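Local structure of acidocalcisomal pyrophosphatase (Trypanosoma cruzi, 5CUV) at residues I130-E133 and K134-W138; F379-N382 and G383-K386; G403-R406 and K407-K411. The protein probably hydrolyses inorganic diphosphate to phosphate with the help of magnesium ions, as a soluble pyrophosphatase carrying an additional helical N-terminal domain. One frame throughout, in Å; residues are numbered along the deposited sequence.

Interaction 1. Residues I130-E133 and K134-W138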
ATOM      1  N   ILE A 130      27.319  27.934  50.335  1.00 48.94           N
ATOM      2  CA  ILE A 130      27.107  28.780  49.162  1.00 46.67           C
ATOM      3  C   ILE A 130      25.688  29.252  48.946  1.00 45.75           C
ATOM      4  O   ILE A 130      24.758  28.464  48.794  1.00 45.13           O
ATOM      5  CB  ILE A 130      27.594  28.083  47.927  1.00 46.57           C
ATOM      6  CG1 ILE A 130      28.994  27.533  48.178  1.00 47.39           C
ATOM      7  CG2 ILE A 130      27.633  29.052  46.788  1.00 46.21           C
ATOM      8  CD1 ILE A 130      29.647  26.976  46.941  1.00 49.29           C
ATOM      9  N   THR A 131      25.529  30.565  48.952  1.00 45.16           N
ATOM     10  CA  THR A 131      24.227  31.167  48.773  1.00 44.74           C
ATOM     11  C   THR A 131      23.849  31.143  47.289  1.00 44.47           C
ATOM     12  O   THR A 131      24.711  31.004  46.412  1.00 43.69           O
ATOM     13  CB  THR A 131      24.231  32.627  49.265  1.00 44.04           C
ATOM     14  OG1 THR A 131      22.890  33.098  49.355  1.00 45.29           O
ATOM     15  CG2 THR A 131      24.953  33.515  48.291  1.00 43.77           C
ATOM     16  N   PHE A 132      22.555  31.264  47.019  1.00 44.82           N
ATOM     17  CA  PHE A 132      22.077  31.298  45.654  1.00 44.86           C
ATOM     18  C   PHE A 132      22.724  32.491  44.948  1.00 45.65           C
ATOM     19  O   PHE A 132      23.415  32.320  43.922  1.00 46.59           O
ATOM     20  CB  PHE A 132      20.547  31.415  45.604  1.00 44.03           C
ATOM     21  CG  PHE A 132      20.005  31.478  44.217  1.00 43.85           C
ATOM     22  CD1 PHE A 132      20.378  30.531  43.274  1.00 44.12           C
ATOM     23  CD2 PHE A 132      19.285  32.578  43.790  1.00 44.29           C
ATOM     24  CE1 PHE A 132      20.065  30.696  41.925  1.00 43.68           C
ATOM     25  CE2 PHE A 132      18.975  32.743  42.449  1.00 43.11           C
ATOM     26  CZ  PHE A 132      19.372  31.801  41.521  1.00 43.57           C
ATOM     27  N   GLU A 133      22.532  33.689  45.493  1.00 44.83           N
ATOM     28  CA  GLU A 133      23.106  34.868  44.859  1.00 45.13           C
ATOM     29  C   GLU A 133      24.554  34.673  44.494  1.00 44.73           C
ATOM     30  O   GLU A 133      24.978  35.080  43.407  1.00 44.72           O
ATOM     31  CB  GLU A 133      23.014  36.103  45.750  1.00 46.33           C
ATOM     32  CG  GLU A 133      21.665  36.821  45.746  1.00 48.00           C
ATOM     33  CD  GLU A 133      21.094  37.017  44.341  1.00 49.25           C
ATOM     34  OE1 GLU A 133      21.877  37.215  43.364  1.00 49.02           O
ATOM     35  OE2 GLU A 133      19.848  36.970  44.231  1.00 49.97           O
ATOM     36  N   LYS A 134      25.325  34.073  45.399  1.00 43.31           N
ATOM     37  CA  LYS A 134      26.735  33.861  45.108  1.00 42.79           C
ATOM     38  C   LYS A 134      26.863  32.801  44.041  1.00 41.93           C
ATOM     39  O   LYS A 134      27.785  32.852  43.229  1.00 41.97           O
ATOM     40  CB  LYS A 134      27.521  33.430  46.354  1.00 44.22           C
ATOM     41  CG  LYS A 134      28.213  34.575  47.113  1.00 46.22           C
ATOM     42  CD  LYS A 134      28.898  35.628  46.170  1.00 48.37           C
ATOM     43  CE  LYS A 134      29.929  36.486  46.933  1.00 47.47           C
ATOM     44  NZ  LYS A 134      29.657  36.392  48.403  1.00 47.13           N
ATOM     45  N   PHE A 135      25.948  31.831  44.050  1.00 39.88           N
ATOM     46  CA  PHE A 135      25.988  30.779  43.051  1.00 38.98           C
ATOM     47  C   PHE A 135      25.690  31.404  41.721  1.00 38.82           C
ATOM     48  O   PHE A 135      26.525  31.394  40.813  1.00 37.17           O
ATOM     49  CB  PHE A 135      24.947  29.694  43.352  1.00 39.57           C
ATOM     50  CG  PHE A 135      24.781  28.677  42.249  1.00 38.48           C
ATOM     51  CD1 PHE A 135      25.827  27.812  41.910  1.00 37.16           C
ATOM     52  CD2 PHE A 135      23.585  28.630  41.495  1.00 38.75           C
ATOM     53  CE1 PHE A 135      25.695  26.918  40.830  1.00 36.56           C
ATOM     54  CE2 PHE A 135      23.446  27.740  40.421  1.00 37.14           C
ATOM     55  CZ  PHE A 135      24.501  26.886  40.090  1.00 36.72           C
ATOM     56  N   TRP A 136      24.494  31.983  41.633  1.00 39.73           N
ATOM     57  CA  TRP A 136      24.041  32.619  40.405  1.00 41.01           C
ATOM     58  C   TRP A 136      25.060  33.615  39.876  1.00 40.50           C
ATOM     59  O   TRP A 136      25.274  33.695  38.694  1.00 40.45           O
ATOM     60  CB  TRP A 136      22.664  33.272  40.617  1.00 43.25           C
ATOM     61  CG  TRP A 136      22.113  33.931  39.383  1.00 46.65           C
ATOM     62  CD1 TRP A 136      21.827  35.252  39.231  1.00 47.43           C
ATOM     63  CD2 TRP A 136      21.861  33.323  38.098  1.00 48.17           C
ATOM     64  NE1 TRP A 136      21.419  35.518  37.939  1.00 47.52           N
ATOM     65  CE2 TRP A 136      21.431  34.359  37.220  1.00 47.87           C
ATOM     66  CE3 TRP A 136      21.961  32.014  37.602  1.00 47.81           C
ATOM     67  CZ2 TRP A 136      21.101  34.128  35.878  1.00 48.11           C
ATOM     68  CZ3 TRP A 136      21.633  31.780  36.263  1.00 49.07           C
ATOM     69  CH2 TRP A 136      21.206  32.841  35.414  1.00 49.20           C
ATOM     70  N   ALA A 137      25.727  34.346  40.754  1.00 41.23           N
ATOM     71  CA  ALA A 137      26.731  35.324  40.317  1.00 41.04           C
ATOM     72  C   ALA A 137      27.899  34.619  39.650  1.00 40.58           C
ATOM     73  O   ALA A 137      28.464  35.081  38.653  1.00 40.28           O
ATOM     74  CB  ALA A 137      27.226  36.113  41.498  1.00 40.71           C
ATOM     75  N   TRP A 138      28.251  33.477  40.208  1.00 40.72           N
ATOM     76  CA  TRP A 138      29.366  32.702  39.675  1.00 41.19           C
ATOM     77  C   TRP A 138      29.025  32.063  38.315  1.00 41.75           C
ATOM     78  O   TRP A 138      29.856  32.072  37.410  1.00 41.35           O
ATOM     79  CB  TRP A 138      29.786  31.595  40.676  1.00 39.36           C
ATOM     80  CG  TRP A 138      30.815  30.655  40.088  1.00 37.80           C
ATOM     81  CD1 TRP A 138      32.148  30.912  39.881  1.00 37.95           C
ATOM     82  CD2 TRP A 138      30.571  29.364  39.548  1.00 36.89           C
ATOM     83  NE1 TRP A 138      32.749  29.855  39.240  1.00 37.35           N
ATOM     84  CE2 TRP A 138      31.802  28.888  39.022  1.00 37.76           C
ATOM     85  CE3 TRP A 138      29.434  28.560  39.441  1.00 36.87           C
ATOM     86  CZ2 TRP A 138      31.919  27.635  38.401  1.00 37.44           C
ATOM     87  CZ3 TRP A 138      29.550  27.307  38.815  1.00 36.94           C
ATOM     88  CH2 TRP A 138      30.782  26.861  38.305  1.00 36.82           C
TER
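F135 N donates to T131 O at 2.8 Å at the start of the helix that residues I130-E133 and K134-W138 share; the helix begins right after T131, the N-cap residue, whose side chain makes no capping bond. Two more i to i+4 bonds follow, W136 N to F132 O and A137 N to E133 O at 2.9 Å. T131 instead leans its methyl CG2 against CB of K134. The main side-chain contact lies one turn apart. With CG of each anti to its own backbone N (chi1 179° and -179°), F132 and W136 leave the helix in one direction, which lays W136 CB over one face of the phenyl, 4.1 Å from the F132 ring centroid. The planes of the phenyl and the five-membered ring of the indole differ by only 20°, but the rings are displaced enough that little of one covers the other. F132 CE1 also approaches F135 CD2, at the edge of the F135 ring. Helix 97-106 receives I130 and F135, whereas F132 and W136 lie on helix 73-87. With strand 129-130 paired to strand 95-96, this strand-to-helix passage is consistent with the exit from the second loop of an EF-hand-like pair.

Interaction 2. Residues F379-N382 and G383-K386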
ATOM      1  N   PHE A 379      -7.768 -34.379   6.283  1.00 31.78           N
ATOM      2  CA  PHE A 379      -6.975 -33.432   7.091  1.00 31.16           C
ATOM      3  C   PHE A 379      -7.137 -33.683   8.602  1.00 32.13           C
ATOM      4  O   PHE A 379      -8.220 -34.079   9.067  1.00 31.92           O
ATOM      5  CB  PHE A 379      -7.431 -31.975   6.871  1.00 29.05           C
ATOM      6  CG  PHE A 379      -7.425 -31.550   5.463  1.00 28.33           C
ATOM      7  CD1 PHE A 379      -8.407 -32.020   4.581  1.00 27.42           C
ATOM      8  CD2 PHE A 379      -6.360 -30.806   4.964  1.00 27.71           C
ATOM      9  CE1 PHE A 379      -8.322 -31.768   3.205  1.00 27.50           C
ATOM     10  CE2 PHE A 379      -6.252 -30.539   3.587  1.00 28.93           C
ATOM     11  CZ  PHE A 379      -7.240 -31.027   2.699  1.00 28.65           C
ATOM     12  N   VAL A 380      -6.082 -33.402   9.368  1.00 31.91           N
ATOM     13  CA  VAL A 380      -6.173 -33.487  10.812  1.00 32.45           C
ATOM     14  C   VAL A 380      -6.863 -32.208  11.243  1.00 33.48           C
ATOM     15  O   VAL A 380      -7.118 -31.338  10.399  1.00 36.40           O
ATOM     16  CB  VAL A 380      -4.844 -33.482  11.433  1.00 34.18           C
ATOM     17  CG1 VAL A 380      -4.112 -34.771  11.035  1.00 33.79           C
ATOM     18  CG2 VAL A 380      -4.117 -32.177  11.035  1.00 34.34           C
ATOM     19  N   PHE A 381      -7.194 -32.086  12.531  1.00 32.52           N
ATOM     20  CA  PHE A 381      -7.885 -30.896  13.062  1.00 30.48           C
ATOM     21  C   PHE A 381      -9.067 -30.435  12.257  1.00 31.01           C
ATOM     22  O   PHE A 381      -9.321 -29.232  12.147  1.00 30.10           O
ATOM     23  CB  PHE A 381      -6.939 -29.719  13.196  1.00 28.91           C
ATOM     24  CG  PHE A 381      -5.865 -29.938  14.190  1.00 26.88           C
ATOM     25  CD1 PHE A 381      -4.711 -30.575  13.833  1.00 25.76           C
ATOM     26  CD2 PHE A 381      -6.040 -29.576  15.488  1.00 26.27           C
ATOM     27  CE1 PHE A 381      -3.737 -30.855  14.774  1.00 25.21           C
ATOM     28  CE2 PHE A 381      -5.072 -29.843  16.441  1.00 25.86           C
ATOM     29  CZ  PHE A 381      -3.921 -30.488  16.075  1.00 26.70           C
ATOM     30  N   ASN A 382      -9.793 -31.384  11.689  1.00 31.75           N
ATOM     31  CA  ASN A 382     -10.988 -31.046  10.934  1.00 33.51           C
ATOM     32  C   ASN A 382     -10.732 -30.102   9.781  1.00 33.78           C
ATOM     33  O   ASN A 382     -11.595 -29.279   9.454  1.00 34.14           O
ATOM     34  CB  ASN A 382     -12.051 -30.443  11.870  1.00 34.62           C
ATOM     35  CG  ASN A 382     -12.477 -31.426  13.000  1.00 36.91           C
ATOM     36  OD1 ASN A 382     -11.813 -31.509  14.061  1.00 37.61           O
ATOM     37  ND2 ASN A 382     -13.561 -32.188  12.760  1.00 35.11           N
ATOM     38  N   GLY A 383      -9.556 -30.213   9.160  1.00 33.05           N
ATOM     39  CA  GLY A 383      -9.255 -29.332   8.042  1.00 31.93           C
ATOM     40  C   GLY A 383      -9.230 -27.839   8.347  1.00 31.55           C
ATOM     41  O   GLY A 383      -9.213 -27.031   7.417  1.00 31.74           O
ATOM     42  N   GLU A 384      -9.233 -27.449   9.622  1.00 30.80           N
ATOM     43  CA  GLU A 384      -9.200 -26.041   9.961  1.00 29.83           C
ATOM     44  C   GLU A 384      -7.771 -25.564   9.919  1.00 28.46           C
ATOM     45  O   GLU A 384      -6.838 -26.350  10.121  1.00 27.76           O
ATOM     46  CB  GLU A 384      -9.831 -25.793  11.322  1.00 33.25           C
ATOM     47  CG  GLU A 384      -9.046 -26.221  12.547  1.00 39.07           C
ATOM     48  CD  GLU A 384      -9.954 -26.744  13.743  1.00 42.99           C
ATOM     49  OE1 GLU A 384     -11.215 -26.497  13.732  1.00 43.98           O
ATOM     50  OE2 GLU A 384      -9.374 -27.401  14.684  1.00 42.73           O
ATOM     51  N   PHE A 385      -7.592 -24.276   9.629  1.00 26.51           N
ATOM     52  CA  PHE A 385      -6.251 -23.695   9.521  1.00 24.35           C
ATOM     53  C   PHE A 385      -5.779 -23.301  10.887  1.00 22.79           C
ATOM     54  O   PHE A 385      -6.361 -22.421  11.463  1.00 22.96           O
ATOM     55  CB  PHE A 385      -6.296 -22.452   8.642  1.00 23.50           C
ATOM     56  CG  PHE A 385      -6.292 -22.741   7.192  1.00 20.75           C
ATOM     57  CD1 PHE A 385      -5.107 -22.915   6.523  1.00 20.75           C
ATOM     58  CD2 PHE A 385      -7.488 -22.821   6.483  1.00 22.07           C
ATOM     59  CE1 PHE A 385      -5.110 -23.164   5.124  1.00 23.80           C
ATOM     60  CE2 PHE A 385      -7.529 -23.072   5.088  1.00 23.30           C
ATOM     61  CZ  PHE A 385      -6.342 -23.241   4.405  1.00 23.40           C
ATOM     62  N   LYS A 386      -4.745 -23.928  11.415  1.00 22.21           N
ATOM     63  CA  LYS A 386      -4.306 -23.562  12.745  1.00 23.15           C
ATOM     64  C   LYS A 386      -3.603 -22.223  12.693  1.00 22.70           C
ATOM     65  O   LYS A 386      -3.076 -21.866  11.685  1.00 23.20           O
ATOM     66  CB  LYS A 386      -3.378 -24.654  13.301  1.00 25.38           C
ATOM     67  CG  LYS A 386      -3.977 -26.090  13.258  1.00 28.29           C
ATOM     68  CD  LYS A 386      -5.131 -26.265  14.238  1.00 30.22           C
ATOM     69  CE  LYS A 386      -4.592 -26.391  15.673  1.00 29.74           C
ATOM     70  NZ  LYS A 386      -5.683 -26.518  16.700  1.00 28.90           N
TER
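V380 and G383 close a left-handed turn with F381 and N382 at its corners, G383 N bonding to V380 O at 3.0 Å. A second bond, E384 N to F381 O at 3.1 Å, overlaps the first, and positive phi at F381, N382 and G383 makes the pair a short left-handed 3-10 turn of the I' kind. On its packed side the turn brings CA of G383 to 3.4 Å from CB of F379, whose ring stacks on H362 of helix 357-367; the positive phi of G383 suits a residue without a side chain. V380 rests on I322 and M327 of the pyrophosphatase beta-sheet. The other side faces solvent: N382 is exposed, and the E384 chain bends at chi2, so that OE2 comes to the edge of the F381 ring, near its plane. K386, at the entry to strand 386-387, folds toward the same ring with bends at chi2 and chi3 (-69° and -76°), and the side chains of F381 and K386 cross at about a right angle. F390 completes this cluster by meeting F381 edge-to-face and K386 through a cation-pi contact. Over the face of F381, CE of K386 makes a CH-pi contact 3.9 Å from the ring centroid.

Interaction 3. Residues G403-R406 and K407-K411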
ATOM      1  N   GLY A 403      17.818 -30.884  12.723  1.00 29.98           N
ATOM      2  CA  GLY A 403      19.064 -30.712  13.423  1.00 33.40           C
ATOM      3  C   GLY A 403      19.636 -32.039  13.846  1.00 37.04           C
ATOM      4  O   GLY A 403      20.856 -32.287  13.744  1.00 36.27           O
ATOM      5  N   ASN A 404      18.749 -32.909  14.311  1.00 39.32           N
ATOM      6  CA  ASN A 404      19.199 -34.186  14.803  1.00 42.28           C
ATOM      7  C   ASN A 404      19.520 -35.096  13.624  1.00 43.12           C
ATOM      8  O   ASN A 404      20.303 -36.030  13.724  1.00 43.23           O
ATOM      9  CB  ASN A 404      18.155 -34.715  15.799  1.00 44.15           C
ATOM     10  CG  ASN A 404      17.773 -36.147  15.555  1.00 46.51           C
ATOM     11  OD1 ASN A 404      18.496 -37.078  15.976  1.00 48.41           O
ATOM     12  ND2 ASN A 404      16.625 -36.354  14.872  1.00 46.11           N
ATOM     13  N   LEU A 405      18.964 -34.772  12.471  1.00 44.91           N
ATOM     14  CA  LEU A 405      19.262 -35.556  11.279  1.00 46.51           C
ATOM     15  C   LEU A 405      20.704 -35.254  10.911  1.00 47.73           C
ATOM     16  O   LEU A 405      21.418 -36.081  10.361  1.00 46.42           O
ATOM     17  CB  LEU A 405      18.333 -35.158  10.135  1.00 45.91           C
ATOM     18  CG  LEU A 405      18.732 -35.716   8.780  1.00 45.65           C
ATOM     19  CD1 LEU A 405      19.218 -37.100   8.911  1.00 46.68           C
ATOM     20  CD2 LEU A 405      17.562 -35.735   7.884  1.00 45.96           C
ATOM     21  N   ARG A 406      21.128 -34.044  11.238  1.00 50.34           N
ATOM     22  CA  ARG A 406      22.496 -33.656  10.952  1.00 52.84           C
ATOM     23  C   ARG A 406      23.420 -34.375  11.878  1.00 54.14           C
ATOM     24  O   ARG A 406      24.333 -35.015  11.413  1.00 53.64           O
ATOM     25  CB  ARG A 406      22.691 -32.173  11.120  1.00 51.96           C
ATOM     26  CG  ARG A 406      21.813 -31.427  10.229  1.00 52.08           C
ATOM     27  CD  ARG A 406      22.603 -30.365   9.623  1.00 52.08           C
ATOM     28  NE  ARG A 406      23.281 -30.830   8.431  1.00 51.18           N
ATOM     29  CZ  ARG A 406      24.241 -30.131   7.854  1.00 51.20           C
ATOM     30  NH1 ARG A 406      24.615 -28.960   8.390  1.00 50.16           N
ATOM     31  NH2 ARG A 406      24.799 -30.587   6.738  1.00 51.66           N
ATOM     32  N   LYS A 407      23.160 -34.287  13.181  1.00 57.04           N
ATOM     33  CA  LYS A 407      24.004 -34.924  14.199  1.00 60.57           C
ATOM     34  C   LYS A 407      24.361 -36.356  13.839  1.00 62.56           C
ATOM     35  O   LYS A 407      25.528 -36.689  13.691  1.00 63.60           O
ATOM     36  CB  LYS A 407      23.315 -34.959  15.567  1.00 61.45           C
ATOM     37  CG  LYS A 407      23.129 -33.629  16.306  1.00 62.78           C
ATOM     38  CD  LYS A 407      22.290 -33.828  17.581  1.00 62.30           C
ATOM     39  CE  LYS A 407      21.823 -32.511  18.138  1.00 62.18           C
ATOM     40  NZ  LYS A 407      20.999 -31.817  17.109  1.00 63.18           N
ATOM     41  N   ILE A 408      23.348 -37.204  13.712  1.00 64.55           N
ATOM     42  CA  ILE A 408      23.544 -38.616  13.383  1.00 66.74           C
ATOM     43  C   ILE A 408      24.512 -38.868  12.233  1.00 69.55           C
ATOM     44  O   ILE A 408      25.473 -39.630  12.362  1.00 70.41           O
ATOM     45  CB  ILE A 408      22.199 -39.294  13.022  1.00 65.94           C
ATOM     46  CG1 ILE A 408      21.338 -39.429  14.273  1.00 66.10           C
ATOM     47  CG2 ILE A 408      22.433 -40.647  12.384  1.00 64.49           C
ATOM     48  CD1 ILE A 408      20.000 -40.105  14.038  1.00 66.52           C
ATOM     49  N   ASN A 409      24.251 -38.236  11.098  1.00 72.17           N
ATOM     50  CA  ASN A 409      25.077 -38.428   9.923  1.00 74.45           C
ATOM     51  C   ASN A 409      26.369 -37.615  10.019  1.00 75.94           C
ATOM     52  O   ASN A 409      27.459 -38.168   9.898  1.00 75.65           O
ATOM     53  CB  ASN A 409      24.245 -38.062   8.685  1.00 74.59           C
ATOM     54  CG  ASN A 409      22.862 -38.760   8.681  1.00 75.30           C
ATOM     55  OD1 ASN A 409      22.205 -38.850   9.722  1.00 75.47           O
ATOM     56  ND2 ASN A 409      22.422 -39.240   7.513  1.00 74.95           N
ATOM     57  N   LYS A 410      26.237 -36.314  10.279  1.00 78.15           N
ATOM     58  CA  LYS A 410      27.384 -35.403  10.386  1.00 80.40           C
ATOM     59  C   LYS A 410      28.437 -35.854  11.390  1.00 81.70           C
ATOM     60  O   LYS A 410      29.601 -35.456  11.276  1.00 82.13           O
ATOM     61  CB  LYS A 410      26.926 -33.970  10.747  1.00 80.91           C
ATOM     62  CG  LYS A 410      25.913 -33.323   9.736  1.00 81.16           C
ATOM     63  CD  LYS A 410      26.583 -32.704   8.495  1.00 80.52           C
ATOM     64  CE  LYS A 410      27.242 -31.352   8.796  1.00 80.20           C
ATOM     65  NZ  LYS A 410      27.985 -30.828   7.600  1.00 80.20           N
ATOM     66  N   LYS A 411      28.045 -36.672  12.367  1.00 83.14           N
ATOM     67  CA  LYS A 411      29.007 -37.152  13.362  1.00 84.66           C
ATOM     68  C   LYS A 411      29.483 -38.584  13.111  1.00 85.80           C
ATOM     69  O   LYS A 411      30.694 -38.813  13.047  1.00 86.24           O
ATOM     70  CB  LYS A 411      28.450 -37.031  14.793  1.00 84.60           C
ATOM     71  CG  LYS A 411      28.289 -35.589  15.293  1.00 84.09           C
ATOM     72  CD  LYS A 411      28.025 -35.546  16.796  1.00 83.97           C
ATOM     73  CE  LYS A 411      26.801 -36.363  17.183  1.00 84.38           C
ATOM     74  NZ  LYS A 411      26.515 -36.308  18.642  1.00 84.34           N
TER
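R406 runs alongside K410, one turn later, and the two side chains point the same way. Its CB meets CG of K410 at 3.7 Å. Further out, NE lies 3.8 Å from CD of the lysine, and CZ comes to 3.4 Å from CE. The guanidinium thus turns one face to the lysine methylenes, with CE above the plane and off-centre over the group. At the tip NH1 also borders CE, whereas NH2 meets CD; NH2 and NZ of K410, both donors, are modelled near each other with no bond between them. Both terminal nitrogens of R406 reach the second subunit through weak hydrogen bonds, NH2 to M154 O and NH1 to S156 OG of that chain. R406 and K410 belong to the long C-terminal helix 388-412, whose i to i+4 ladder includes K407 N to G403 O (3.1 Å) and I408 N to N404 O (3.3 Å). The K407 chain is extended through chi2 and chi3 and turns at chi4 (59°), which brings NZ back to G403 O in a weak bond, so that one carbonyl takes both the amide and the ammonium of the same residue. N404 and I408 run together in the same direction, with OD1 of N404 3.9 Å from CD1 of I408.

Interaction 1 belongs to the N-terminal helical domain, interactions 2 and 3 to the pyrophosphatase part; its centre lies about 77 Å from that of interaction 2 and about 75 Å from that of interaction 3, on the opposite side of the chain's centre. In sequence, the turn of 379-386 feeds strand 386-387, helix 388-412 follows, and 403-411 occupies its far end, with nearest atoms of the two about 21 Å apart. Both come near the magnesium site of D291, D296 and D328. The F379 side chain is about 8 Å from that of D328 and about 12 Å from the ion, that of L405 about 11 Å from that of D291 and about 14 Å from the ion.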